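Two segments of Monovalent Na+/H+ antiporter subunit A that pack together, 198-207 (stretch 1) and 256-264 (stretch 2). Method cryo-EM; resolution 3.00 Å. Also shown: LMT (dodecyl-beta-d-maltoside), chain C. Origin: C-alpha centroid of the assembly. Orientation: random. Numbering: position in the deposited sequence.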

# COMPACT_ATOMS: atom_id res chain seq x y z
N PHE B 198 28.66 28.99 -9.81
CA PHE B 198 27.87 28.07 -10.62
C PHE B 198 28.73 27.30 -11.61
O PHE B 198 28.57 26.09 -11.77
N ALA B 199 29.65 28.00 -12.28
CA ALA B 199 30.58 27.33 -13.18
C ALA B 199 31.45 26.34 -12.42
O ALA B 199 31.81 25.30 -12.97
N ALA B 200 31.78 26.63 -11.16
CA ALA B 200 32.57 25.69 -10.37
C ALA B 200 31.80 24.41 -10.10
O ALA B 200 32.34 23.30 -10.24
N VAL B 201 30.54 24.54 -9.69
CA VAL B 201 29.71 23.37 -9.44
C VAL B 201 29.54 22.56 -10.72
O VAL B 201 29.64 21.32 -10.71
N ILE B 202 29.28 23.23 -11.84
CA ILE B 202 29.09 22.52 -13.10
C ILE B 202 30.38 21.83 -13.53
O ILE B 202 30.35 20.70 -14.04
N ALA B 203 31.52 22.47 -13.30
CA ALA B 203 32.80 21.86 -13.65
C ALA B 203 33.05 20.62 -12.81
O ALA B 203 33.50 19.60 -13.34
N VAL B 204 32.75 20.68 -11.51
CA VAL B 204 32.94 19.51 -10.67
C VAL B 204 32.02 18.38 -11.10
O VAL B 204 32.43 17.22 -11.22
N LEU B 205 30.75 18.70 -11.37
CA LEU B 205 29.79 17.67 -11.77
C LEU B 205 30.20 17.02 -13.09
O LEU B 205 30.13 15.80 -13.23
N ILE B 206 30.66 17.82 -14.06
CA ILE B 206 31.00 17.25 -15.35
C ILE B 206 32.33 16.50 -15.29
O ILE B 206 32.48 15.47 -15.96
N ALA B 207 33.28 16.97 -14.49
CA ALA B 207 34.51 16.21 -14.29
C ALA B 207 34.21 14.85 -13.66
O ALA B 207 34.78 13.84 -14.06
N ALA B 256 33.31 26.59 -22.22
CA ALA B 256 32.84 27.42 -21.13
C ALA B 256 33.68 27.27 -19.87
O ALA B 256 34.16 28.27 -19.32
N LEU B 257 33.87 26.04 -19.41
CA LEU B 257 34.56 25.79 -18.14
C LEU B 257 36.04 25.52 -18.34
O LEU B 257 36.55 24.48 -17.93
N HIS B 258 36.76 26.44 -18.98
CA HIS B 258 38.20 26.27 -19.14
C HIS B 258 39.03 27.26 -18.35
O HIS B 258 40.23 27.04 -18.17
N ASP B 259 38.43 28.35 -17.86
CA ASP B 259 39.14 29.35 -17.09
C ASP B 259 38.80 29.31 -15.61
O ASP B 259 39.34 30.09 -14.83
N VAL B 260 37.91 28.40 -15.20
CA VAL B 260 37.51 28.27 -13.81
C VAL B 260 38.57 27.45 -13.09
O VAL B 260 38.91 26.35 -13.56
N PRO B 261 39.12 27.93 -11.96
CA PRO B 261 40.26 27.23 -11.35
C PRO B 261 39.95 25.82 -10.89
O PRO B 261 40.82 24.94 -10.98
N VAL B 262 38.74 25.57 -10.39
CA VAL B 262 38.43 24.24 -9.88
C VAL B 262 38.43 23.22 -11.01
O VAL B 262 38.85 22.08 -10.82
N TRP B 263 37.98 23.61 -12.20
CA TRP B 263 38.02 22.71 -13.34
C TRP B 263 39.45 22.37 -13.71
O TRP B 263 39.81 21.19 -13.87
N ASN B 264 40.29 23.39 -13.87
CA ASN B 264 41.70 23.17 -14.20
C ASN B 264 42.36 22.24 -13.19
O ASN B 264 43.04 21.29 -13.57

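The most unusual feature of this contact is a short carbon-to-oxygen approach: CD2 of Leu257 (m, t) lies 3.1 Å from the carbonyl O of Ala199. No hydrogen bond joins the two stretches; the side-chain contacts are all apolar and centre on Ala199, Ala200 and Ala203. Ala199 and Ala203, one turn apart, both point toward stretch 2, and beside these short side chains the branches of Leu257 lie close to the helix backbone. Its CD2 is also 3.3 Å from Ala199 CB, while its CD1 reaches Ile202 CG2 at 3.5 Å and Ala203 N at 3.3 Å. The latter nitrogen is already engaged, donating to Ala199 O within the helix.

Val260 (m), the N-cap residue of the second helix, places CG1 3.6 Å from Ala199 CB. In the first turn that follows, Val262 (p) sets CG1 against Ala200 CB (3.6 Å) and CG2 against Val204 CG2 (3.7 Å), the latter valine being t. Trp263 (chi1 t) starts sideways, with its CB 3.6 Å from Ala203 CB, but its indole extends nearer to stretch 1, and Ile206 CG2 meets the ring edge at CZ3 (3.9 Å).

Phe198 (t) and Val201 (t) point away from this interface and contact the dodecyl-maltoside instead, through Phe198 CE1 to LMT C6B (3.8 Å) and Val201 CG1 to LMT O6' (3.7 Å).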

# COMPACT_ATOMS: atom_id res chain seq x y z
CB PHE B 198 26.78 28.84 -11.37
CG PHE B 198 25.90 27.98 -12.21
CD1 PHE B 198 24.88 27.25 -11.65
CD2 PHE B 198 26.09 27.90 -13.58
CE1 PHE B 198 24.06 26.45 -12.42
CE2 PHE B 198 25.28 27.11 -14.36
CZ PHE B 198 24.27 26.38 -13.78
CB ALA B 199 31.44 28.36 -13.91
CB ALA B 200 33.00 26.35 -9.06
CB VAL B 201 28.35 23.79 -8.86
CG1 VAL B 201 27.32 22.70 -9.03
CG2 VAL B 201 28.50 24.15 -7.39
CB ILE B 202 28.56 23.48 -14.18
CG1 ILE B 202 27.15 23.93 -13.83
CG2 ILE B 202 28.56 22.80 -15.54
CD1 ILE B 202 26.21 22.79 -13.55
CB ALA B 203 33.93 22.87 -13.45
CB VAL B 204 32.74 19.87 -9.19
CG1 VAL B 204 32.48 18.63 -8.36
CG2 VAL B 204 33.96 20.61 -8.66
CB LEU B 205 28.39 18.27 -11.89
CG LEU B 205 27.70 18.61 -10.57
CD1 LEU B 205 26.29 19.10 -10.84
CD2 LEU B 205 27.68 17.40 -9.66
CB ILE B 206 31.02 18.36 -16.42
CG1 ILE B 206 29.59 18.61 -16.91
CG2 ILE B 206 31.92 18.00 -17.58
CD1 ILE B 206 29.43 19.90 -17.63
CB ALA B 207 35.49 17.00 -13.43
CB ALA B 256 31.38 27.09 -20.82
CB LEU B 257 33.89 24.62 -17.43
CG LEU B 257 32.45 24.85 -16.97
CD1 LEU B 257 31.86 23.58 -16.41
CD2 LEU B 257 32.39 25.97 -15.96
CB HIS B 258 38.60 26.35 -20.62
CG HIS B 258 38.72 27.75 -21.14
ND1 HIS B 258 37.71 28.37 -21.85
CD2 HIS B 258 39.74 28.63 -21.09
CE1 HIS B 258 38.10 29.58 -22.20
NE2 HIS B 258 39.33 29.77 -21.75
CB ASP B 259 38.85 30.75 -17.66
CG ASP B 259 37.40 31.14 -17.52
OD1 ASP B 259 36.53 30.26 -17.67
OD2 ASP B 259 37.12 32.33 -17.27
CB VAL B 260 36.13 27.63 -13.67
CG1 VAL B 260 35.05 28.68 -13.87
CG2 VAL B 260 35.96 26.54 -14.70
CB PRO B 261 40.63 28.15 -10.17
CG PRO B 261 40.08 29.48 -10.55
CD PRO B 261 38.81 29.19 -11.28
CB VAL B 262 37.10 24.24 -9.11
CG1 VAL B 262 35.95 24.55 -10.03
CG2 VAL B 262 36.88 22.90 -8.43
CB TRP B 263 37.30 23.33 -14.53
CG TRP B 263 37.59 22.70 -15.86
CD1 TRP B 263 38.68 22.93 -16.65
CD2 TRP B 263 36.76 21.79 -16.57
NE1 TRP B 263 38.58 22.19 -17.80
CE2 TRP B 263 37.41 21.49 -17.78
CE3 TRP B 263 35.52 21.19 -16.31
CZ2 TRP B 263 36.88 20.61 -18.72
CZ3 TRP B 263 35.00 20.32 -17.24
CH2 TRP B 263 35.67 20.04 -18.43
CB ASN B 264 42.43 24.51 -14.25
CG ASN B 264 42.17 25.26 -15.53
OD1 ASN B 264 41.65 24.70 -16.50
ND2 ASN B 264 42.52 26.54 -15.55
C1B LMT C . 21.29 27.69 -7.71
C2B LMT C . 20.08 28.39 -7.09
C3B LMT C . 18.77 27.79 -7.63
C4B LMT C . 18.85 27.63 -9.17
C5B LMT C . 20.06 26.75 -9.49
C6B LMT C . 20.86 27.36 -10.64
O1B LMT C . 22.19 27.39 -6.70
O2B LMT C . 20.17 28.20 -5.73
O3B LMT C . 17.67 28.51 -7.23
O4' LMT C . 17.71 27.04 -9.65
O5B LMT C . 20.90 26.53 -8.38
O6B LMT C . 20.48 28.67 -10.83
C1' LMT C . 24.84 25.37 -4.90
C2' LMT C . 25.50 26.66 -5.44
C3' LMT C . 24.45 27.64 -6.04
C4' LMT C . 23.49 26.99 -7.06
C5' LMT C . 23.53 25.45 -6.92
C6' LMT C . 24.44 24.70 -7.87
O1' LMT C . 25.69 24.31 -4.99
O2' LMT C . 26.13 27.29 -4.40
O3' LMT C . 25.08 28.70 -6.63
O5' LMT C . 23.63 25.02 -5.57
O6' LMT C . 23.87 23.47 -8.04
C1 LMT C . 25.21 23.13 -4.40
C2 LMT C . 25.27 22.10 -5.48
C3 LMT C . 24.43 20.88 -5.31
C4 LMT C . 23.79 20.58 -6.64
C5 LMT C . 23.23 19.20 -6.66
C6 LMT C . 24.29 18.16 -6.49
C7 LMT C . 23.73 16.82 -6.84
C8 LMT C . 24.85 15.83 -6.93
C9 LMT C . 24.44 14.50 -7.46
C10 LMT C . 25.52 13.52 -7.11
C11 LMT C . 25.21 12.16 -7.64
C12 LMT C . 26.24 11.16 -7.24